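Local coordinates for protein nucleoporin nup120 (Schizosaccharomyces pombe, PDB 4GQ2) that serves as a structural constituent of the nuclear pore complex, joining a beta-propeller to a helical domain within one scaffold nucleoporin, at residues A[559-564]-A[573-578]; A[2-7]-A[552-557]; A[583-588]-A[692-697]. One frame throughout, in Å; residues are numbered along the deposited sequence.

Contact 1. Residues A[559-564]-A[573-578]; sequences KLISSL and EGYQIL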
# COMPACT_ATOMS: atom_id res chain seq x y z
N LYS A 559 0.13 30.68 -15.88
CA LYS A 559 -0.96 30.74 -14.90
C LYS A 559 -0.45 30.84 -13.46
O LYS A 559 -1.06 31.53 -12.63
CB LYS A 559 -1.91 29.55 -15.08
CG LYS A 559 -3.17 29.61 -14.22
CD LYS A 559 -4.35 28.88 -14.86
CE LYS A 559 -4.24 27.36 -14.79
NZ LYS A 559 -4.38 26.82 -13.41
N LEU A 560 0.65 30.16 -13.16
CA LEU A 560 1.29 30.28 -11.85
C LEU A 560 1.74 31.71 -11.56
O LEU A 560 1.49 32.23 -10.48
CB LEU A 560 2.48 29.31 -11.72
CG LEU A 560 2.15 27.90 -11.25
CD1 LEU A 560 3.28 26.95 -11.61
CD2 LEU A 560 1.87 27.88 -9.75
N ILE A 561 2.38 32.34 -12.55
CA ILE A 561 2.84 33.73 -12.44
C ILE A 561 1.69 34.70 -12.16
O ILE A 561 1.83 35.62 -11.35
CB ILE A 561 3.63 34.16 -13.70
CG1 ILE A 561 4.90 33.31 -13.90
CG2 ILE A 561 3.95 35.66 -13.69
CD1 ILE A 561 5.92 33.38 -12.77
N SER A 562 0.56 34.48 -12.83
CA SER A 562 -0.59 35.39 -12.75
C SER A 562 -1.28 35.45 -11.38
O SER A 562 -2.31 36.11 -11.23
CB SER A 562 -1.61 35.06 -13.85
OG SER A 562 -2.13 33.76 -13.70
N SER A 563 -0.72 34.76 -10.38
CA SER A 563 -1.14 34.94 -8.99
C SER A 563 -0.57 36.26 -8.47
O SER A 563 0.65 36.44 -8.38
CB SER A 563 -0.69 33.75 -8.12
OG SER A 563 0.72 33.70 -7.98
N LEU A 564 -1.49 37.17 -8.14
CA LEU A 564 -1.21 38.59 -7.90
C LEU A 564 -0.12 38.91 -6.86
O LEU A 564 0.08 38.14 -5.92
CB LEU A 564 -2.51 39.31 -7.52
CG LEU A 564 -3.75 39.10 -8.40
CD1 LEU A 564 -4.65 38.01 -7.83
CD2 LEU A 564 -4.52 40.40 -8.56
N GLU A 573 10.89 34.88 -9.71
CA GLU A 573 12.11 34.15 -10.04
C GLU A 573 12.17 32.75 -9.44
O GLU A 573 12.68 31.83 -10.07
CB GLU A 573 13.34 34.96 -9.63
CG GLU A 573 13.60 36.15 -10.53
CD GLU A 573 14.98 36.75 -10.32
OE1 GLU A 573 15.83 36.13 -9.66
OE2 GLU A 573 15.20 37.86 -10.85
N GLY A 574 11.64 32.60 -8.23
CA GLY A 574 11.53 31.30 -7.57
C GLY A 574 10.65 30.36 -8.37
O GLY A 574 11.00 29.19 -8.59
N TYR A 575 9.49 30.87 -8.79
CA TYR A 575 8.58 30.13 -9.66
C TYR A 575 9.29 29.64 -10.92
O TYR A 575 9.16 28.47 -11.29
CB TYR A 575 7.39 31.02 -10.04
CG TYR A 575 6.28 31.07 -9.02
CD1 TYR A 575 6.54 30.87 -7.66
CD2 TYR A 575 4.97 31.33 -9.41
CE1 TYR A 575 5.52 30.93 -6.73
CE2 TYR A 575 3.95 31.39 -8.48
CZ TYR A 575 4.23 31.18 -7.14
OH TYR A 575 3.21 31.24 -6.22
N GLN A 576 10.04 30.54 -11.55
CA GLN A 576 10.78 30.22 -12.77
C GLN A 576 11.74 29.04 -12.59
O GLN A 576 11.82 28.17 -13.46
CB GLN A 576 11.53 31.44 -13.28
CG GLN A 576 10.60 32.53 -13.79
CD GLN A 576 11.32 33.79 -14.24
OE1 GLN A 576 12.44 34.08 -13.81
NE2 GLN A 576 10.67 34.54 -15.12
N ILE A 577 12.46 29.03 -11.46
CA ILE A 577 13.40 27.95 -11.15
C ILE A 577 12.65 26.64 -10.87
O ILE A 577 13.11 25.56 -11.27
CB ILE A 577 14.31 28.29 -9.95
CG1 ILE A 577 14.96 29.66 -10.12
CG2 ILE A 577 15.39 27.22 -9.78
CD1 ILE A 577 15.40 30.32 -8.83
N LEU A 578 11.51 26.73 -10.18
CA LEU A 578 10.68 25.54 -9.94
C LEU A 578 10.31 24.88 -11.27
O LEU A 578 10.44 23.66 -11.42
CB LEU A 578 9.43 25.89 -9.11
CG LEU A 578 8.35 24.84 -8.78
CD1 LEU A 578 7.33 24.74 -9.91
CD2 LEU A 578 8.90 23.46 -8.41

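Contact 2. Residues A[2-7]-A[552-557]; sequences MNELKH and FDEEPL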
# COMPACT_ATOMS: atom_id res chain seq x y z
N MET A 2 -9.90 32.45 -10.97
CA MET A 2 -10.91 31.51 -10.47
C MET A 2 -10.25 30.32 -9.77
O MET A 2 -9.63 29.48 -10.42
CB MET A 2 -11.82 31.02 -11.61
CG MET A 2 -13.01 31.92 -11.89
SD MET A 2 -14.25 31.15 -12.95
CE MET A 2 -15.01 29.99 -11.82
N ASN A 3 -10.40 30.27 -8.45
CA ASN A 3 -9.85 29.19 -7.63
C ASN A 3 -10.28 27.79 -8.08
O ASN A 3 -11.39 27.61 -8.61
CB ASN A 3 -10.21 29.39 -6.15
CG ASN A 3 -9.20 30.25 -5.41
OD1 ASN A 3 -8.26 30.80 -6.00
ND2 ASN A 3 -9.39 30.38 -4.10
N GLU A 4 -9.41 26.81 -7.88
CA GLU A 4 -9.71 25.43 -8.24
C GLU A 4 -10.20 24.64 -7.04
O GLU A 4 -9.71 24.81 -5.93
CB GLU A 4 -8.48 24.76 -8.87
CG GLU A 4 -8.82 23.51 -9.68
CD GLU A 4 -7.59 22.78 -10.17
OE1 GLU A 4 -6.61 23.44 -10.57
OE2 GLU A 4 -7.61 21.53 -10.17
N LEU A 5 -11.19 23.78 -7.28
CA LEU A 5 -11.68 22.84 -6.27
C LEU A 5 -11.19 21.43 -6.60
O LEU A 5 -11.24 21.00 -7.74
CB LEU A 5 -13.21 22.85 -6.22
CG LEU A 5 -13.94 24.16 -5.94
CD1 LEU A 5 -15.43 23.92 -6.12
CD2 LEU A 5 -13.63 24.72 -4.56
N LYS A 6 -10.73 20.73 -5.58
CA LYS A 6 -10.35 19.33 -5.72
C LYS A 6 -11.20 18.48 -4.81
O LYS A 6 -11.85 18.99 -3.89
CB LYS A 6 -8.87 19.13 -5.43
CG LYS A 6 -8.00 19.33 -6.65
CD LYS A 6 -6.64 19.89 -6.27
CE LYS A 6 -5.93 20.47 -7.48
NZ LYS A 6 -5.68 19.44 -8.53
N HIS A 7 -11.20 17.18 -5.05
CA HIS A 7 -11.93 16.28 -4.17
C HIS A 7 -11.11 15.11 -3.72
O HIS A 7 -10.12 14.74 -4.35
CB HIS A 7 -13.27 15.88 -4.79
CG HIS A 7 -13.17 15.06 -6.06
ND1 HIS A 7 -12.06 15.04 -6.83
CD2 HIS A 7 -14.11 14.26 -6.71
CE1 HIS A 7 -12.27 14.24 -7.89
NE2 HIS A 7 -13.52 13.76 -7.81
N PHE A 552 1.63 23.82 -7.94
CA PHE A 552 2.97 23.77 -8.55
C PHE A 552 3.23 22.52 -9.39
O PHE A 552 4.16 22.50 -10.19
CB PHE A 552 4.05 23.93 -7.49
CG PHE A 552 4.22 25.34 -7.01
CD1 PHE A 552 3.49 25.82 -5.93
CD2 PHE A 552 5.11 26.20 -7.65
CE1 PHE A 552 3.64 27.12 -5.49
CE2 PHE A 552 5.26 27.51 -7.22
CZ PHE A 552 4.53 27.96 -6.13
N ASP A 553 2.41 21.49 -9.21
CA ASP A 553 2.55 20.25 -9.97
C ASP A 553 1.88 20.38 -11.34
O ASP A 553 2.52 20.18 -12.36
CB ASP A 553 1.94 19.07 -9.20
CG ASP A 553 2.40 17.72 -9.72
OD1 ASP A 553 3.60 17.40 -9.57
OD2 ASP A 553 1.56 16.97 -10.27
N GLU A 554 0.59 20.72 -11.34
CA GLU A 554 -0.17 20.87 -12.58
C GLU A 554 0.08 22.22 -13.25
O GLU A 554 0.10 23.27 -12.59
CB GLU A 554 -1.67 20.61 -12.35
CG GLU A 554 -2.25 21.23 -11.09
CD GLU A 554 -3.27 20.34 -10.41
OE1 GLU A 554 -2.87 19.29 -9.83
OE2 GLU A 554 -4.46 20.68 -10.44
N GLU A 555 0.26 22.16 -14.57
CA GLU A 555 0.73 23.28 -15.41
C GLU A 555 -0.16 24.55 -15.35
O GLU A 555 -1.20 24.55 -14.69
CB GLU A 555 0.87 22.80 -16.87
CG GLU A 555 1.41 21.38 -17.05
CD GLU A 555 2.91 21.27 -16.81
OE1 GLU A 555 3.67 22.15 -17.27
OE2 GLU A 555 3.33 20.28 -16.17
N PRO A 556 0.25 25.64 -16.03
CA PRO A 556 1.54 25.99 -16.64
C PRO A 556 2.20 27.18 -15.93
O PRO A 556 1.58 27.80 -15.06
CB PRO A 556 1.15 26.39 -18.06
CG PRO A 556 -0.26 26.90 -17.94
CD PRO A 556 -0.82 26.48 -16.60
N LEU A 557 3.44 27.50 -16.32
CA LEU A 557 4.19 28.57 -15.66
C LEU A 557 3.44 29.91 -15.71
O LEU A 557 3.37 30.61 -14.69
CB LEU A 557 5.59 28.73 -16.27
CG LEU A 557 6.80 29.00 -15.36
CD1 LEU A 557 7.96 29.55 -16.18
CD2 LEU A 557 6.54 29.90 -14.15

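Contact 3. Residues A[583-588]-A[692-697]; sequences SLHSCM and SIEGFI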
# COMPACT_ATOMS: atom_id res chain seq x y z
N SER A 583 10.61 20.64 -15.44
CA SER A 583 10.88 20.25 -16.81
C SER A 583 12.08 19.32 -16.93
O SER A 583 12.14 18.49 -17.83
CB SER A 583 11.03 21.48 -17.72
OG SER A 583 12.13 22.27 -17.33
N LEU A 584 13.02 19.45 -16.00
CA LEU A 584 14.13 18.49 -15.90
C LEU A 584 13.62 17.12 -15.47
O LEU A 584 13.99 16.10 -16.07
CB LEU A 584 15.18 19.00 -14.91
CG LEU A 584 16.48 18.22 -14.69
CD1 LEU A 584 17.19 17.94 -16.00
CD2 LEU A 584 17.40 19.02 -13.78
N HIS A 585 12.77 17.09 -14.44
CA HIS A 585 12.14 15.84 -14.01
C HIS A 585 11.49 15.13 -15.17
O HIS A 585 11.63 13.91 -15.33
CB HIS A 585 11.13 16.08 -12.91
CG HIS A 585 10.84 14.86 -12.08
ND1 HIS A 585 10.07 13.84 -12.52
CD2 HIS A 585 11.27 14.50 -10.80
CE1 HIS A 585 10.00 12.89 -11.58
NE2 HIS A 585 10.73 13.29 -10.53
N SER A 586 10.80 15.89 -16.02
CA SER A 586 10.03 15.32 -17.12
C SER A 586 10.89 14.77 -18.26
O SER A 586 10.36 14.23 -19.23
CB SER A 586 9.05 16.36 -17.66
OG SER A 586 9.73 17.30 -18.47
N CYS A 587 12.21 14.92 -18.15
CA CYS A 587 13.15 14.29 -19.09
C CYS A 587 13.35 12.79 -18.82
O CYS A 587 13.91 12.08 -19.65
CB CYS A 587 14.51 14.98 -19.02
SG CYS A 587 14.50 16.71 -19.54
N MET A 588 12.88 12.34 -17.66
CA MET A 588 13.09 10.98 -17.20
C MET A 588 11.88 10.10 -17.48
O MET A 588 10.76 10.47 -17.13
CB MET A 588 13.37 10.96 -15.69
CG MET A 588 14.35 12.01 -15.20
SD MET A 588 15.95 11.95 -16.04
CE MET A 588 16.74 13.37 -15.27
N SER A 692 8.38 16.81 -6.85
CA SER A 692 8.89 18.16 -6.65
C SER A 692 10.32 18.14 -6.08
O SER A 692 11.23 18.76 -6.64
CB SER A 692 7.95 18.96 -5.74
OG SER A 692 8.60 20.10 -5.20
N ILE A 693 10.50 17.42 -4.98
CA ILE A 693 11.80 17.28 -4.32
C ILE A 693 12.85 16.71 -5.26
O ILE A 693 13.98 17.20 -5.31
CB ILE A 693 11.68 16.37 -3.08
CG1 ILE A 693 10.87 17.06 -1.98
CG2 ILE A 693 13.06 15.97 -2.56
CD1 ILE A 693 10.16 16.10 -1.04
N GLU A 694 12.46 15.69 -6.02
CA GLU A 694 13.35 15.08 -7.00
C GLU A 694 13.83 16.10 -8.03
O GLU A 694 15.03 16.15 -8.36
CB GLU A 694 12.70 13.87 -7.66
CG GLU A 694 12.68 12.63 -6.77
CD GLU A 694 11.67 11.59 -7.20
OE1 GLU A 694 10.98 11.80 -8.21
OE2 GLU A 694 11.58 10.54 -6.51
N GLY A 695 12.91 16.91 -8.55
CA GLY A 695 13.26 17.93 -9.52
C GLY A 695 14.38 18.84 -9.02
O GLY A 695 15.31 19.14 -9.75
N PHE A 696 14.29 19.24 -7.75
CA PHE A 696 15.28 20.10 -7.12
C PHE A 696 16.62 19.38 -6.95
O PHE A 696 17.67 19.93 -7.31
CB PHE A 696 14.78 20.64 -5.77
CG PHE A 696 13.67 21.65 -5.89
CD1 PHE A 696 13.84 22.81 -6.64
CD2 PHE A 696 12.47 21.46 -5.23
CE1 PHE A 696 12.82 23.74 -6.75
CE2 PHE A 696 11.44 22.39 -5.33
CZ PHE A 696 11.61 23.53 -6.09
N ILE A 697 16.57 18.16 -6.42
CA ILE A 697 17.75 17.30 -6.36
C ILE A 697 18.40 17.18 -7.74
O ILE A 697 19.62 17.33 -7.85
CB ILE A 697 17.43 15.89 -5.78
CG1 ILE A 697 17.06 16.00 -4.30
CG2 ILE A 697 18.62 14.95 -5.96
CD1 ILE A 697 16.47 14.73 -3.70

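Contact 1. Residues A[559-564]-A[573-578]
Y575 lays the CD2-CE2 edge of its ring against the backbone of L560 in the last turn of helix 557-561. CE2 of Y575 comes to 3.3 Å from O of L560, near the ring plane, while CD2 of Y575 packs on CB of L560 at 4.0 Å. I561 touches the tyrosine obliquely, nearer the backbone of Y575. Its CG1 branch lies beside its own backbone N (chi1 -63°) and carries CD1 to 3.9 Å from CB of Y575; the two side chains run past one another, pointing opposite ways. At the far end of the ring, OG of S563 lies 3.9 Å from OH of Y575, but that serine hydroxyl is engaged within its own segment. It donates to O of L560 over 3.0 Å, nearly in line with the carbonyl bond. OG of S562 also bonds to O of K559, but from well off the C=O direction and out of the carbonyl plane; both occupy carbonyls where the helix runs out. Y575 and F552 also pack edge-to-face, and the tyrosine hydroxyl makes a weak hydrogen bond with R656 of helix 646-658. With no hydrogen bond between 559-564 and 573-578, the two helices are joined here by van der Waals packing around one aromatic ring, while its hydroxyl turns to a third helix.

Contact 2. Residues A[2-7]-A[552-557]
E554 has CG between its backbone N and carbonyl carbon (chi1 43°) and bends again at chi2, and K6 has CG beside its backbone N with further bends at chi2 and chi4; together these settings bring the carboxylate and the ammonium group together from opposite directions. NZ of K6 donates to OE2 of E554 over 2.6 Å, a short salt bridge that meets the oxygen on its syn side, 19° out of the carboxylate plane. The other carboxylate oxygen, OE1 of E554, lies 3.1 Å from the same NZ of K6. E4 completes a three-residue network from the same strand as the lysine. Its extended chain brings OE2 of E4 to 3.3 Å from NZ of K6, a weaker salt bridge. The price is a close approach of like charges, OE2 of E4 to OE2 of E554 at 3.3 Å, with the two carboxylate planes 34° apart. K6 lies against both groups and probably offsets much of their repulsion. The small buried surface, 96 Å², fits a contact made by side-chain ends, the backbones staying well apart: their nearest CA atoms, those of E4 and E554, are separated by 11.4 Å. Segment 2-7 belongs to strand 3-11, which lies between strands 390-395 and 539-544 in the mixed sheet of the propeller region: N3 and L5 bond through their backbones to H395, K6 to R544. E554 sits in the link between helices 548-553 and 557-561, while F552, two residues earlier, packs on L653, R656 and L657 of helix 646-658.

Contact 3. Residues A[583-588]-A[692-697]
The end of helix 571-585 comes close to helix 672-703, with CA of H585 5.1 Å from CA of G695, before the chain leaves through a type I beta turn from H585 to M588. This is a buried helix-helix contact joined by a His-carboxylate hydrogen bond, with segment 692-697 in the family's helical domain. H585 has CG anti to its backbone N (chi1 -158°), which sends the imidazole across to the neighbouring helix. There its edge meets E694 and G695: CD2 of H585 lies 3.5 Å from CB of E694 and 3.7 Å from N of G695, both in the ring plane. The absence of a side chain on G695 is consistent with so near an approach of the backbones. Ring and carboxylate are almost coplanar, 12° apart. The other carboxylate oxygen, OE2 of E694, forms a salt bridge with R597 and accepts a hydrogen bond from W729, so the buried glutamate is held from several helices and probably kept charged. F698 also meets the imidazole ring. NE2 of H585 donates to OE1 of E694 over 2.8 Å, with an N-H...O angle of 175°, and OE1 of E694 accepts through its anti lone pair.

How the contacts relate
Along the chain the contacts come in series, contact 2 closing before contact 1 opens and contact 1 before contact 3, all on the same side of the chain's centre. Contact 2 ties the N-terminal strand of the propeller region to the link after helix 548-553. Its centre lies about 13 Å from that of contact 1, and the two touch where F552 packs on Y575 and L578. Helix 571-585 serves contacts 1 and 3, whose centres are about 17 Å apart and which meet through L578 and F696. Contacts 2 and 3, centres about 19 Å and nearest atoms about 6 Å apart, do not touch. A chain of contacts, ionic at contact 2 and apolar beyond it, thus links propeller and helical domain.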